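Local coordinates for protein putative 3-hydroxybutyryl-CoA dehydratase (Rhodopseudomonas palustris, PDB 3HIN) that probably acts as a lyase of the enoyl-CoA hydratase/isomerase family, adding or removing water across the double bond of a CoA thioester, at residues 40-45 with 79-84; 101-106 with 155-160; 110-115 with 195-200; 210-215 with 252-257. All blocks are in the same frame, centred on the assembly; numbering follows the deposited sequence.

Contact 1. Residues 40-45 with 79-84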
loop_
_atom_site.group_PDB
_atom_site.type_symbol
_atom_site.label_atom_id
_atom_site.label_comp_id
_atom_site.label_asym_id
_atom_site.label_seq_id
_atom_site.Cartn_x
_atom_site.Cartn_y
_atom_site.Cartn_z
ATOM N N LEU A 40 -25.937 -1.215 9.748
ATOM C CA LEU A 40 -24.831 -1.417 10.693
ATOM C C LEU A 40 -24.587 -0.162 11.507
ATOM O O LEU A 40 -24.718 0.917 10.973
ATOM C CB LEU A 40 -23.547 -1.778 9.930
ATOM C CG LEU A 40 -23.708 -2.862 8.871
ATOM C CD1 LEU A 40 -22.338 -3.109 8.159
ATOM C CD2 LEU A 40 -24.392 -4.189 9.464
ATOM N N ASN A 41 -24.283 -0.309 12.805
ATOM C CA ASN A 41 -23.893 0.819 13.669
ATOM C C ASN A 41 -22.853 0.332 14.646
ATOM O O ASN A 41 -22.565 -0.879 14.688
ATOM C CB ASN A 41 -25.110 1.441 14.404
ATOM C CG ASN A 41 -25.746 0.478 15.419
ATOM O OD1 ASN A 41 -25.299 -0.664 15.630
ATOM N ND2 ASN A 41 -26.776 0.953 16.079
ATOM N N ASP A 42 -22.310 1.215 15.467
ATOM C CA ASP A 42 -21.163 0.796 16.292
ATOM C C ASP A 42 -21.471 -0.289 17.280
ATOM O O ASP A 42 -20.644 -1.143 17.518
ATOM C CB ASP A 42 -20.464 1.946 17.014
ATOM C CG ASP A 42 -19.882 2.987 16.043
ATOM O OD1 ASP A 42 -19.598 2.611 14.898
ATOM O OD2 ASP A 42 -19.714 4.193 16.416
ATOM N N GLY A 43 -22.667 -0.297 17.840
ATOM C CA GLY A 43 -22.955 -1.288 18.857
ATOM C C GLY A 43 -23.247 -2.648 18.206
ATOM O O GLY A 43 -23.022 -3.720 18.783
ATOM N N LEU A 44 -23.749 -2.624 16.984
ATOM C CA LEU A 44 -24.028 -3.899 16.359
ATOM C C LEU A 44 -22.673 -4.520 16.032
ATOM O O LEU A 44 -22.427 -5.653 16.375
ATOM C CB LEU A 44 -24.969 -3.808 15.167
ATOM C CG LEU A 44 -25.098 -5.075 14.290
ATOM C CD1 LEU A 44 -26.321 -4.964 13.463
ATOM C CD2 LEU A 44 -23.892 -5.306 13.353
ATOM N N MET A 45 -21.805 -3.702 15.457
ATOM C CA MET A 45 -20.453 -4.089 15.113
ATOM C C MET A 45 -19.686 -4.574 16.311
ATOM O O MET A 45 -18.984 -5.591 16.220
ATOM C CB MET A 45 -19.760 -2.941 14.354
ATOM C CG MET A 45 -20.367 -2.759 12.934
ATOM S SD MET A 45 -19.856 -4.108 11.795
ATOM C CE MET A 45 -18.205 -3.455 11.605
ATOM N N GLU A 79 -27.667 7.690 12.020
ATOM C CA GLU A 79 -26.829 7.637 13.182
ATOM C C GLU A 79 -25.442 8.146 12.858
ATOM O O GLU A 79 -24.484 7.816 13.545
ATOM C CB GLU A 79 -26.822 6.205 13.724
ATOM C CG GLU A 79 -28.066 5.880 14.596
ATOM C CD GLU A 79 -28.065 4.471 15.273
ATOM O OE1 GLU A 79 -26.980 3.920 15.622
ATOM O OE2 GLU A 79 -29.190 3.947 15.508
ATOM N N LEU A 80 -25.322 8.939 11.798
ATOM C CA LEU A 80 -24.062 9.601 11.504
ATOM C C LEU A 80 -23.569 10.416 12.676
ATOM O O LEU A 80 -24.300 11.202 13.275
ATOM C CB LEU A 80 -24.169 10.552 10.321
ATOM C CG LEU A 80 -24.151 9.916 8.942
ATOM C CD1 LEU A 80 -25.581 9.574 8.586
ATOM C CD2 LEU A 80 -23.561 10.910 7.978
ATOM N N ARG A 81 -22.298 10.217 12.968
ATOM C CA ARG A 81 -21.625 10.973 13.968
ATOM C C ARG A 81 -20.549 11.778 13.238
ATOM O O ARG A 81 -19.835 11.248 12.368
ATOM C CB ARG A 81 -21.003 10.014 14.945
ATOM C CG ARG A 81 -21.240 10.403 16.317
ATOM C CD ARG A 81 -20.096 9.927 17.167
ATOM N NE ARG A 81 -20.114 8.480 17.307
ATOM C CZ ARG A 81 -20.918 7.804 18.119
ATOM N NH1 ARG A 81 -20.838 6.471 18.155
ATOM N NH2 ARG A 81 -21.796 8.447 18.887
ATOM N N GLU A 82 -20.484 13.073 13.563
ATOM C CA GLU A 82 -19.516 14.026 13.009
ATOM C C GLU A 82 -18.134 13.711 13.575
ATOM O O GLU A 82 -17.973 13.478 14.809
ATOM C CB GLU A 82 -19.917 15.446 13.371
ATOM C CG GLU A 82 -20.328 15.584 14.866
ATOM C CD GLU A 82 -21.375 16.676 15.113
ATOM O OE1 GLU A 82 -22.554 16.336 15.442
ATOM O OE2 GLU A 82 -21.000 17.866 14.974
ATOM N N ARG A 83 -17.153 13.700 12.658
ATOM C CA ARG A 83 -15.833 13.122 12.899
ATOM C C ARG A 83 -14.775 13.877 12.108
ATOM O O ARG A 83 -14.913 14.088 10.885
ATOM C CB ARG A 83 -15.820 11.631 12.490
ATOM C CG ARG A 83 -16.544 10.734 13.452
ATOM C CD ARG A 83 -16.283 9.260 13.164
ATOM N NE ARG A 83 -16.741 8.406 14.279
ATOM C CZ ARG A 83 -17.856 7.678 14.253
ATOM N NH1 ARG A 83 -18.635 7.715 13.181
ATOM N NH2 ARG A 83 -18.194 6.920 15.295
ATOM N N ASP A 84 -13.710 14.291 12.790
ATOM C CA ASP A 84 -12.585 14.911 12.062
ATOM C C ASP A 84 -11.760 13.804 11.371
ATOM O O ASP A 84 -12.004 12.617 11.588
ATOM C CB ASP A 84 -11.768 15.837 12.972
ATOM C CG ASP A 84 -10.914 15.111 13.975
ATOM O OD1 ASP A 84 -10.612 13.915 13.795
ATOM O OD2 ASP A 84 -10.518 15.749 14.972
#
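Asp42 OD2 faces two arginines of the loop 79-84. Arg81 NH1 donates to it at 3.1 Å, in a salt bridge that meets the oxygen on its anti side and lies close to the guanidinium plane. Arg83 NH2 reaches the same oxygen at 3.3 Å in a weak bond, its guanidinium turned 59° from the carboxylate. The other oxygen, OD1, takes its bonds from His91 and Trp95 on helix 85-103, so both ends of the carboxylate are occupied. A second link runs from Asn41 ND2 to Glu79 OE1 at 3.0 Å, meeting the carboxylate oxygen on its syn side, with OE1 nearly in the amide plane of Asn41. With CG tucked between N and C (chi1 66°), Asn41 also turns OD1 back to Leu44 N, 2.8 Å away, as the N-cap of helix 42-51. With an alanine here, Leu44 N would probably lose its side-chain cap and Glu79 OE1 its amide mate. Glu79 keeps a stronger hold through OE2, which pairs with Arg33. Within the loop, Arg81 CB lies 3.7 Å above one face of the Arg83 guanidinium, toward its rim. Charge rather than apolar burial thus ties the start of this helix to the loop before helix 85-103, and two cations sharing one oxygen would probably favour an ionised Asp42.

Contact 2. Residues 101-106 with 155-160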
loop_
_atom_site.group_PDB
_atom_site.type_symbol
_atom_site.label_atom_id
_atom_site.label_comp_id
_atom_site.label_asym_id
_atom_site.label_seq_id
_atom_site.Cartn_x
_atom_site.Cartn_y
_atom_site.Cartn_z
ATOM N N LYS A 101 -12.109 -10.403 12.417
ATOM C CA LYS A 101 -12.572 -11.618 13.132
ATOM C C LYS A 101 -13.444 -12.492 12.222
ATOM O O LYS A 101 -13.665 -13.631 12.523
ATOM C CB LYS A 101 -13.418 -11.217 14.346
ATOM C CG LYS A 101 -12.693 -10.269 15.283
ATOM C CD LYS A 101 -11.526 -10.926 15.920
ATOM C CE LYS A 101 -11.428 -10.471 17.402
ATOM N NZ LYS A 101 -10.500 -11.421 18.144
ATOM N N ILE A 102 -13.962 -11.945 11.137
ATOM C CA ILE A 102 -14.624 -12.766 10.143
ATOM C C ILE A 102 -13.593 -13.416 9.211
ATOM O O ILE A 102 -13.507 -14.637 9.099
ATOM C CB ILE A 102 -15.528 -11.903 9.280
ATOM C CG1 ILE A 102 -16.479 -11.083 10.189
ATOM C CG2 ILE A 102 -16.328 -12.788 8.302
ATOM C CD1 ILE A 102 -17.708 -10.455 9.408
ATOM N N GLN A 103 -12.827 -12.584 8.520
ATOM C CA GLN A 103 -11.805 -13.071 7.594
ATOM C C GLN A 103 -10.901 -14.133 8.214
ATOM O O GLN A 103 -10.656 -15.179 7.602
ATOM C CB GLN A 103 -10.863 -11.904 7.130
ATOM C CG GLN A 103 -9.842 -12.383 5.999
ATOM C CD GLN A 103 -9.123 -11.197 5.315
ATOM O OE1 GLN A 103 -9.448 -10.039 5.562
ATOM N NE2 GLN A 103 -8.152 -11.489 4.434
ATOM N N TYR A 104 -10.399 -13.850 9.426
ATOM C CA TYR A 104 -9.393 -14.676 10.044
ATOM C C TYR A 104 -10.041 -15.529 11.117
ATOM O O TYR A 104 -9.364 -16.015 12.022
ATOM C CB TYR A 104 -8.176 -13.847 10.585
ATOM C CG TYR A 104 -7.489 -13.116 9.474
ATOM C CD1 TYR A 104 -7.605 -11.708 9.342
ATOM C CD2 TYR A 104 -6.814 -13.835 8.464
ATOM C CE1 TYR A 104 -7.007 -11.040 8.257
ATOM C CE2 TYR A 104 -6.211 -13.186 7.383
ATOM C CZ TYR A 104 -6.283 -11.762 7.317
ATOM O OH TYR A 104 -5.680 -11.096 6.235
ATOM N N CYS A 105 -11.348 -15.740 10.997
ATOM C CA CYS A 105 -12.038 -16.624 11.952
ATOM C C CYS A 105 -11.422 -18.039 11.909
ATOM O O CYS A 105 -11.027 -18.535 10.847
ATOM C CB CYS A 105 -13.534 -16.683 11.584
ATOM S SG CYS A 105 -14.642 -17.605 12.748
ATOM N N ARG A 106 -11.398 -18.729 13.024
ATOM C CA ARG A 106 -10.804 -20.043 13.000
ATOM C C ARG A 106 -11.678 -21.092 12.291
ATOM O O ARG A 106 -11.181 -22.109 11.769
ATOM C CB ARG A 106 -10.371 -20.508 14.369
ATOM C CG ARG A 106 -11.453 -20.851 15.212
ATOM C CD ARG A 106 -11.036 -21.867 16.354
ATOM N NE ARG A 106 -12.186 -21.849 17.280
ATOM C CZ ARG A 106 -13.246 -22.638 17.161
ATOM N NH1 ARG A 106 -13.253 -23.585 16.247
ATOM N NH2 ARG A 106 -14.273 -22.531 17.971
ATOM N N SER A 155 -12.439 -1.949 -0.451
ATOM C CA SER A 155 -11.529 -1.731 -1.601
ATOM C C SER A 155 -10.479 -2.821 -1.628
ATOM O O SER A 155 -9.743 -2.923 -2.572
ATOM C CB SER A 155 -10.826 -0.374 -1.530
ATOM O OG SER A 155 -10.317 -0.202 -0.220
ATOM N N VAL A 156 -10.402 -3.616 -0.578
ATOM C CA VAL A 156 -9.385 -4.742 -0.494
ATOM C C VAL A 156 -10.063 -6.049 -0.842
ATOM O O VAL A 156 -9.558 -6.824 -1.628
ATOM C CB VAL A 156 -8.752 -4.834 0.908
ATOM C CG1 VAL A 156 -7.976 -6.174 1.128
ATOM C CG2 VAL A 156 -7.879 -3.608 1.110
ATOM N N ARG A 157 -11.207 -6.322 -0.241
ATOM C CA ARG A 157 -11.826 -7.645 -0.394
ATOM C C ARG A 157 -12.600 -7.739 -1.668
ATOM O O ARG A 157 -12.600 -8.776 -2.324
ATOM C CB ARG A 157 -12.770 -7.939 0.771
ATOM C CG ARG A 157 -11.986 -7.997 2.066
ATOM C CD ARG A 157 -12.909 -8.638 3.176
ATOM N NE ARG A 157 -12.109 -8.707 4.392
ATOM C CZ ARG A 157 -12.029 -7.722 5.304
ATOM N NH1 ARG A 157 -12.788 -6.595 5.213
ATOM N NH2 ARG A 157 -11.228 -7.899 6.340
ATOM N N LEU A 158 -13.294 -6.687 -2.033
ATOM C CA LEU A 158 -14.196 -6.826 -3.184
ATOM C C LEU A 158 -13.451 -6.995 -4.539
ATOM O O LEU A 158 -13.798 -7.886 -5.332
ATOM C CB LEU A 158 -15.168 -5.664 -3.270
ATOM C CG LEU A 158 -16.202 -5.807 -4.408
ATOM C CD1 LEU A 158 -17.094 -7.022 -4.270
ATOM C CD2 LEU A 158 -17.192 -4.562 -4.475
ATOM N N PRO A 159 -12.431 -6.167 -4.814
ATOM C CA PRO A 159 -11.787 -6.405 -6.084
ATOM C C PRO A 159 -11.274 -7.813 -6.184
ATOM O O PRO A 159 -11.111 -8.302 -7.272
ATOM C CB PRO A 159 -10.558 -5.456 -6.059
ATOM C CG PRO A 159 -10.902 -4.388 -5.154
ATOM C CD PRO A 159 -11.804 -5.071 -4.060
ATOM N N ARG A 160 -10.960 -8.468 -5.065
ATOM C CA ARG A 160 -10.456 -9.865 -5.179
ATOM C C ARG A 160 -11.603 -10.786 -5.621
ATOM O O ARG A 160 -11.356 -11.831 -6.153
ATOM C CB ARG A 160 -9.871 -10.405 -3.888
ATOM C CG ARG A 160 -8.515 -9.751 -3.535
ATOM C CD ARG A 160 -8.195 -9.916 -1.996
ATOM N NE ARG A 160 -6.777 -9.714 -1.754
ATOM C CZ ARG A 160 -6.127 -8.558 -1.836
ATOM N NH1 ARG A 160 -4.790 -8.493 -1.620
ATOM N NH2 ARG A 160 -6.796 -7.454 -2.033
#
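Two helices of the crotonase-like fold are bridged where Gln103, in the last turn of helix 85-103, meets Arg157 of helix 154-162. One oxygen does the work: Gln103 OE1 receives Arg157 NH2 at 2.9 Å and, weakly, Arg157 NE at 3.2 Å, forming a fork on the guanidinium edge. Amide and guanidinium stand almost perpendicular, 83° apart; even so the NH2 donor lies in the carbonyl plane, with a C=O...donor angle of 156°. Gln103 sends CG opposite its backbone N (chi1 -174°) and then runs extended, which carries OE1 across to the second helix, while Arg157 answers with a chain straight from CG to NE. The backbones can therefore stay apart, with the CA atoms of Gln103 and Arg157 9.7 Å from each other. The Arg157 chain also touches Phe99 and Asp100 of helix 85-103 and Cys126 and Ala127 of helix 120-127. A leucine in its place would probably leave Gln103 OE1 without both donors and the amide freer to turn. Within segment 101-106, Gln103 CG sits 3.7 Å above the centre of the Tyr104 ring, and Gln103 O accepts from His129. Helix 154-162 is kinked at Pro159, whose nitrogen has no hydrogen to give to the turn before. Just beyond the kink Arg160 folds back along its own helix, with NE paired to Glu228 and NH2 donating to Val156 O at 2.9 Å.

Contact 3. Residues 110-115 with 195-200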
loop_
_atom_site.group_PDB
_atom_site.type_symbol
_atom_site.label_atom_id
_atom_site.label_comp_id
_atom_site.label_asym_id
_atom_site.label_seq_id
_atom_site.Cartn_x
_atom_site.Cartn_y
_atom_site.Cartn_z
ATOM N N ILE A 110 -20.034 -18.269 6.637
ATOM C CA ILE A 110 -20.884 -18.262 5.482
ATOM C C ILE A 110 -21.888 -17.132 5.660
ATOM O O ILE A 110 -22.541 -17.069 6.686
ATOM C CB ILE A 110 -21.622 -19.671 5.316
ATOM C CG1 ILE A 110 -20.587 -20.815 5.248
ATOM C CG2 ILE A 110 -22.540 -19.707 4.059
ATOM C CD1 ILE A 110 -20.734 -21.804 6.337
ATOM N N ALA A 111 -22.060 -16.292 4.652
ATOM C CA ALA A 111 -23.072 -15.222 4.718
ATOM C C ALA A 111 -24.273 -15.585 3.828
ATOM O O ALA A 111 -24.098 -15.923 2.650
ATOM C CB ALA A 111 -22.444 -13.898 4.260
ATOM N N ALA A 112 -25.475 -15.553 4.397
ATOM C CA ALA A 112 -26.680 -15.835 3.675
ATOM C C ALA A 112 -27.211 -14.510 3.201
ATOM O O ALA A 112 -27.542 -13.657 4.039
ATOM C CB ALA A 112 -27.696 -16.591 4.616
ATOM N N LEU A 113 -27.207 -14.266 1.885
ATOM C CA LEU A 113 -27.575 -12.941 1.360
ATOM C C LEU A 113 -29.005 -12.874 0.782
ATOM O O LEU A 113 -29.447 -13.764 0.086
ATOM C CB LEU A 113 -26.546 -12.473 0.341
ATOM C CG LEU A 113 -25.080 -12.631 0.776
ATOM C CD1 LEU A 113 -24.216 -12.145 -0.380
ATOM C CD2 LEU A 113 -24.773 -11.833 2.028
ATOM N N LYS A 114 -29.757 -11.843 1.129
ATOM C CA LYS A 114 -31.075 -11.606 0.504
ATOM C C LYS A 114 -31.277 -10.105 0.496
ATOM O O LYS A 114 -30.603 -9.438 1.247
ATOM C CB LYS A 114 -32.198 -12.253 1.347
ATOM C CG LYS A 114 -32.340 -11.696 2.785
ATOM C CD LYS A 114 -33.286 -12.606 3.580
ATOM C CE LYS A 114 -33.167 -12.288 5.059
ATOM N NZ LYS A 114 -34.029 -13.168 5.965
ATOM N N GLY A 115 -32.202 -9.596 -0.326
ATOM C CA GLY A 115 -32.594 -8.186 -0.301
ATOM C C GLY A 115 -31.338 -7.329 -0.360
ATOM O O GLY A 115 -30.390 -7.662 -1.014
ATOM N N GLY A 195 -36.369 -20.777 -2.538
ATOM C CA GLY A 195 -36.093 -21.051 -1.156
ATOM C C GLY A 195 -34.917 -20.192 -0.698
ATOM O O GLY A 195 -34.554 -19.147 -1.308
ATOM N N SER A 196 -34.308 -20.648 0.379
ATOM C CA SER A 196 -33.766 -19.702 1.282
ATOM C C SER A 196 -32.224 -19.802 1.446
ATOM O O SER A 196 -31.641 -20.891 1.581
ATOM C CB SER A 196 -34.592 -19.711 2.581
ATOM O OG SER A 196 -33.856 -20.239 3.666
ATOM N N ALA A 197 -31.582 -18.637 1.358
ATOM C CA ALA A 197 -30.156 -18.590 1.486
ATOM C C ALA A 197 -29.767 -19.132 2.880
ATOM O O ALA A 197 -28.792 -19.859 3.024
ATOM C CB ALA A 197 -29.623 -17.144 1.224
ATOM N N TYR A 198 -30.586 -18.838 3.889
ATOM C CA TYR A 198 -30.315 -19.321 5.254
ATOM C C TYR A 198 -30.218 -20.844 5.291
ATOM O O TYR A 198 -29.265 -21.419 5.842
ATOM C CB TYR A 198 -31.413 -18.867 6.241
ATOM C CG TYR A 198 -31.247 -19.476 7.607
ATOM C CD1 TYR A 198 -30.358 -18.917 8.562
ATOM C CD2 TYR A 198 -31.954 -20.629 7.947
ATOM C CE1 TYR A 198 -30.192 -19.514 9.829
ATOM C CE2 TYR A 198 -31.830 -21.212 9.186
ATOM C CZ TYR A 198 -30.949 -20.678 10.128
ATOM O OH TYR A 198 -30.838 -21.322 11.358
ATOM N N ASP A 199 -31.220 -21.475 4.709
ATOM C CA ASP A 199 -31.300 -22.933 4.646
ATOM C C ASP A 199 -30.051 -23.450 3.944
ATOM O O ASP A 199 -29.365 -24.317 4.467
ATOM C CB ASP A 199 -32.577 -23.330 3.910
ATOM C CG ASP A 199 -33.829 -23.293 4.829
ATOM O OD1 ASP A 199 -33.702 -23.231 6.086
ATOM O OD2 ASP A 199 -34.962 -23.381 4.293
ATOM N N LYS A 200 -29.733 -22.892 2.780
ATOM C CA LYS A 200 -28.530 -23.338 2.061
ATOM C C LYS A 200 -27.268 -23.102 2.931
ATOM O O LYS A 200 -26.403 -23.983 3.082
ATOM C CB LYS A 200 -28.387 -22.663 0.685
ATOM C CG LYS A 200 -27.108 -23.107 -0.049
ATOM C CD LYS A 200 -27.220 -24.624 -0.444
ATOM C CE LYS A 200 -26.205 -25.031 -1.509
ATOM N NZ LYS A 200 -26.271 -26.484 -1.850
#
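Ala112 on strand 109-113 and Ala197 in the first turn of helix 197-208 bring their CA atoms to 4.9 Å, a close approach of helix and strand that small side chains permit. Each methyl rests on the opposite backbone. Ala112 CB lies 3.7 Å from Ala197 C and equally near Tyr198 N; Ala197 CB sits against the next peptide of the strand, 3.6 Å from Leu113 O and 3.8 Å from Leu113 N. The two CB atoms touch at 3.9 Å. Leu113 joins through its backbone, since its CB leaves the other way. A chi1 of 173° carries the Tyr198 ring off beside its carbonyl carbon, clear of the strand. The helix start is fixed by Ser196, the N-cap, whose OG accepts from Asp199 N at 3.1 Å, and by Glu134, which accepts from Ala197 N. Strand 109-113 runs inside the six-stranded sheet, with strands 61-66 and 130-134 as its parallel neighbours. Helix 197-208 packs over one side of that sheet: Ala201, a turn further on, continues the contact onto Ile110 and Ala112, and Lys200 reaches strand 190-192 at the sheet edge.

Contact 4. Residues 210-215 with 252-257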
loop_
_atom_site.group_PDB
_atom_site.type_symbol
_atom_site.label_atom_id
_atom_site.label_comp_id
_atom_site.label_asym_id
_atom_site.label_seq_id
_atom_site.Cartn_x
_atom_site.Cartn_y
_atom_site.Cartn_z
ATOM N N GLN A 210 -17.558 -30.886 9.013
ATOM C CA GLN A 210 -16.981 -32.211 8.975
ATOM C C GLN A 210 -15.473 -32.131 8.708
ATOM O O GLN A 210 -14.754 -33.124 8.890
ATOM C CB GLN A 210 -17.598 -32.977 7.829
ATOM C CG GLN A 210 -19.141 -32.929 7.735
ATOM C CD GLN A 210 -19.673 -33.749 6.553
ATOM O OE1 GLN A 210 -18.929 -34.095 5.630
ATOM N NE2 GLN A 210 -20.954 -34.100 6.601
ATOM N N ASN A 211 -14.973 -30.980 8.257
ATOM C CA ASN A 211 -13.527 -30.856 7.900
ATOM C C ASN A 211 -12.584 -30.963 9.126
ATOM O O ASN A 211 -12.965 -30.600 10.237
ATOM C CB ASN A 211 -13.230 -29.554 7.099
ATOM C CG ASN A 211 -13.990 -29.517 5.759
ATOM O OD1 ASN A 211 -14.244 -30.555 5.152
ATOM N ND2 ASN A 211 -14.314 -28.342 5.284
ATOM N N ALA A 212 -11.379 -31.492 8.908
ATOM C CA ALA A 212 -10.296 -31.454 9.923
ATOM C C ALA A 212 -9.861 -29.998 10.141
ATOM O O ALA A 212 -9.897 -29.184 9.217
ATOM C CB ALA A 212 -9.083 -32.319 9.459
ATOM N N PRO A 213 -9.458 -29.653 11.363
ATOM C CA PRO A 213 -9.141 -28.259 11.717
ATOM C C PRO A 213 -8.021 -27.681 10.854
ATOM O O PRO A 213 -8.050 -26.477 10.512
ATOM C CB PRO A 213 -8.676 -28.378 13.185
ATOM C CG PRO A 213 -9.427 -29.541 13.684
ATOM C CD PRO A 213 -9.376 -30.535 12.537
ATOM N N LEU A 214 -7.050 -28.538 10.513
ATOM C CA LEU A 214 -5.919 -28.113 9.707
ATOM C C LEU A 214 -6.345 -27.883 8.245
ATOM O O LEU A 214 -5.640 -27.208 7.472
ATOM C CB LEU A 214 -4.772 -29.122 9.816
ATOM C CG LEU A 214 -3.384 -28.563 10.128
ATOM C CD1 LEU A 214 -3.417 -27.545 11.283
ATOM C CD2 LEU A 214 -2.445 -29.679 10.427
ATOM N N THR A 215 -7.487 -28.447 7.838
ATOM C CA THR A 215 -7.980 -28.122 6.528
ATOM C C THR A 215 -8.523 -26.701 6.588
ATOM O O THR A 215 -8.147 -25.895 5.774
ATOM C CB THR A 215 -9.035 -29.120 6.018
ATOM O OG1 THR A 215 -8.352 -30.294 5.596
ATOM C CG2 THR A 215 -9.779 -28.545 4.782
ATOM N N LYS A 252 -4.356 -38.855 8.996
ATOM C CA LYS A 252 -3.985 -40.257 8.891
ATOM C C LYS A 252 -5.131 -41.160 9.246
ATOM O O LYS A 252 -5.281 -42.232 8.743
ATOM C CB LYS A 252 -2.831 -40.550 9.826
ATOM C CG LYS A 252 -1.520 -40.019 9.382
ATOM C CD LYS A 252 -0.631 -39.776 10.543
ATOM C CE LYS A 252 0.801 -39.784 10.135
ATOM N NZ LYS A 252 1.629 -39.763 11.349
ATOM N N THR A 253 -5.931 -40.681 10.150
ATOM C CA THR A 253 -7.070 -41.403 10.669
ATOM C C THR A 253 -8.074 -41.537 9.538
ATOM O O THR A 253 -8.582 -42.621 9.289
ATOM C CB THR A 253 -7.688 -40.677 11.884
ATOM O OG1 THR A 253 -6.774 -40.735 12.988
ATOM C CG2 THR A 253 -8.975 -41.331 12.295
ATOM N N ARG A 254 -8.321 -40.430 8.848
ATOM C CA ARG A 254 -9.199 -40.382 7.698
ATOM C C ARG A 254 -8.713 -41.229 6.546
ATOM O O ARG A 254 -9.503 -41.921 5.953
ATOM C CB ARG A 254 -9.422 -38.924 7.239
ATOM C CG ARG A 254 -10.573 -38.228 7.994
ATOM C CD ARG A 254 -10.481 -36.735 7.886
ATOM N NE ARG A 254 -11.185 -36.088 8.993
ATOM C CZ ARG A 254 -12.140 -35.176 8.836
ATOM N NH1 ARG A 254 -12.486 -34.771 7.600
ATOM N NH2 ARG A 254 -12.727 -34.659 9.920
ATOM N N ILE A 255 -7.422 -41.188 6.235
ATOM C CA ILE A 255 -6.833 -42.079 5.206
ATOM C C ILE A 255 -6.889 -43.568 5.582
ATOM O O ILE A 255 -7.041 -44.407 4.702
ATOM C CB ILE A 255 -5.381 -41.658 4.809
ATOM C CG1 ILE A 255 -5.370 -40.958 3.442
ATOM C CG2 ILE A 255 -4.421 -42.841 4.777
ATOM C CD1 ILE A 255 -5.319 -39.350 3.524
ATOM N N ARG A 256 -6.757 -43.879 6.875
ATOM C CA ARG A 256 -6.957 -45.246 7.381
ATOM C C ARG A 256 -8.382 -45.725 7.080
ATOM O O ARG A 256 -8.568 -46.754 6.446
ATOM C CB ARG A 256 -6.719 -45.330 8.899
ATOM C CG ARG A 256 -5.285 -45.517 9.400
ATOM C CD ARG A 256 -5.336 -46.403 10.631
ATOM N NE ARG A 256 -5.725 -47.766 10.211
ATOM C CZ ARG A 256 -6.250 -48.733 10.973
ATOM N NH1 ARG A 256 -6.501 -48.555 12.270
ATOM N NH2 ARG A 256 -6.543 -49.894 10.402
ATOM N N ALA A 257 -9.368 -44.954 7.533
ATOM C CA ALA A 257 -10.782 -45.239 7.303
ATOM C C ALA A 257 -11.199 -45.282 5.824
ATOM O O ALA A 257 -12.058 -46.078 5.454
ATOM C CB ALA A 257 -11.669 -44.250 8.091
#
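The Arg254 guanidinium carries Ala212 over one face and the carbonyl of Gln210 at its edge. Ala212 CB stands 4.2 Å above the plane over the centre of the group, and Ala212 N lies on the same side, 3.6 Å from Arg254 NH2. At the edge, Gln210 O takes two N-H groups: Arg254 NH2 at 2.7 Å, with an N-H...O angle of 153°, and Arg254 NH1 at 3.1 Å in a weak bond. The stronger bond runs close to the guanidinium plane, although its donor is tilted 18° from the plane of the carbonyl. An arginine chain extended from CG to NE spans the gap, for the CA atoms of Ala212 and Arg254 are 9.3 Å apart. NE also forms a salt bridge with Glu250, one turn earlier on helix 249-265, which probably limits the group's rotation. Gln210 to Ala212 belong to the linker between helices 197-208 and 213-228, and Pro213 to Thr215 begin the second of these. In the linker Asn211 turns its side chain away and bonds through OD1 to Arg207, while Ala212, at the N-cap position, accepts Thr215 N through its own O at 2.9 Å. The cation thus bridges a carboxylate of its own helix and a neutral carbonyl of the linker. Gln210 O is probably polarised by the charge, and a polar surface contact joins helix 249-265 to the linker that leads into helix 213-228.

Contacts 2 and 3 adjoin in sequence, since helix 85-103 leads into strand 109-113; their centres are about 19 Å apart, and their segments alternate along the chain. Contact 3 is the buried one, between sheet and helix, whereas the other three are polar surface contacts. Contacts 1 and 4 lie on opposite sides of the chain's centre, about 43 Å between centres. Helix 85-103 links contacts 1 and 2, whose nearest atoms are about 7 Å apart, and helices 197-208 and 213-228 follow each other from contact 3 to contact 4. Leu40 of contact 1 is backbone hydrogen-bonded to Gly74 and Asp76, in a loop that, as in crotonase relatives, probably contributes to the oxyanion hole.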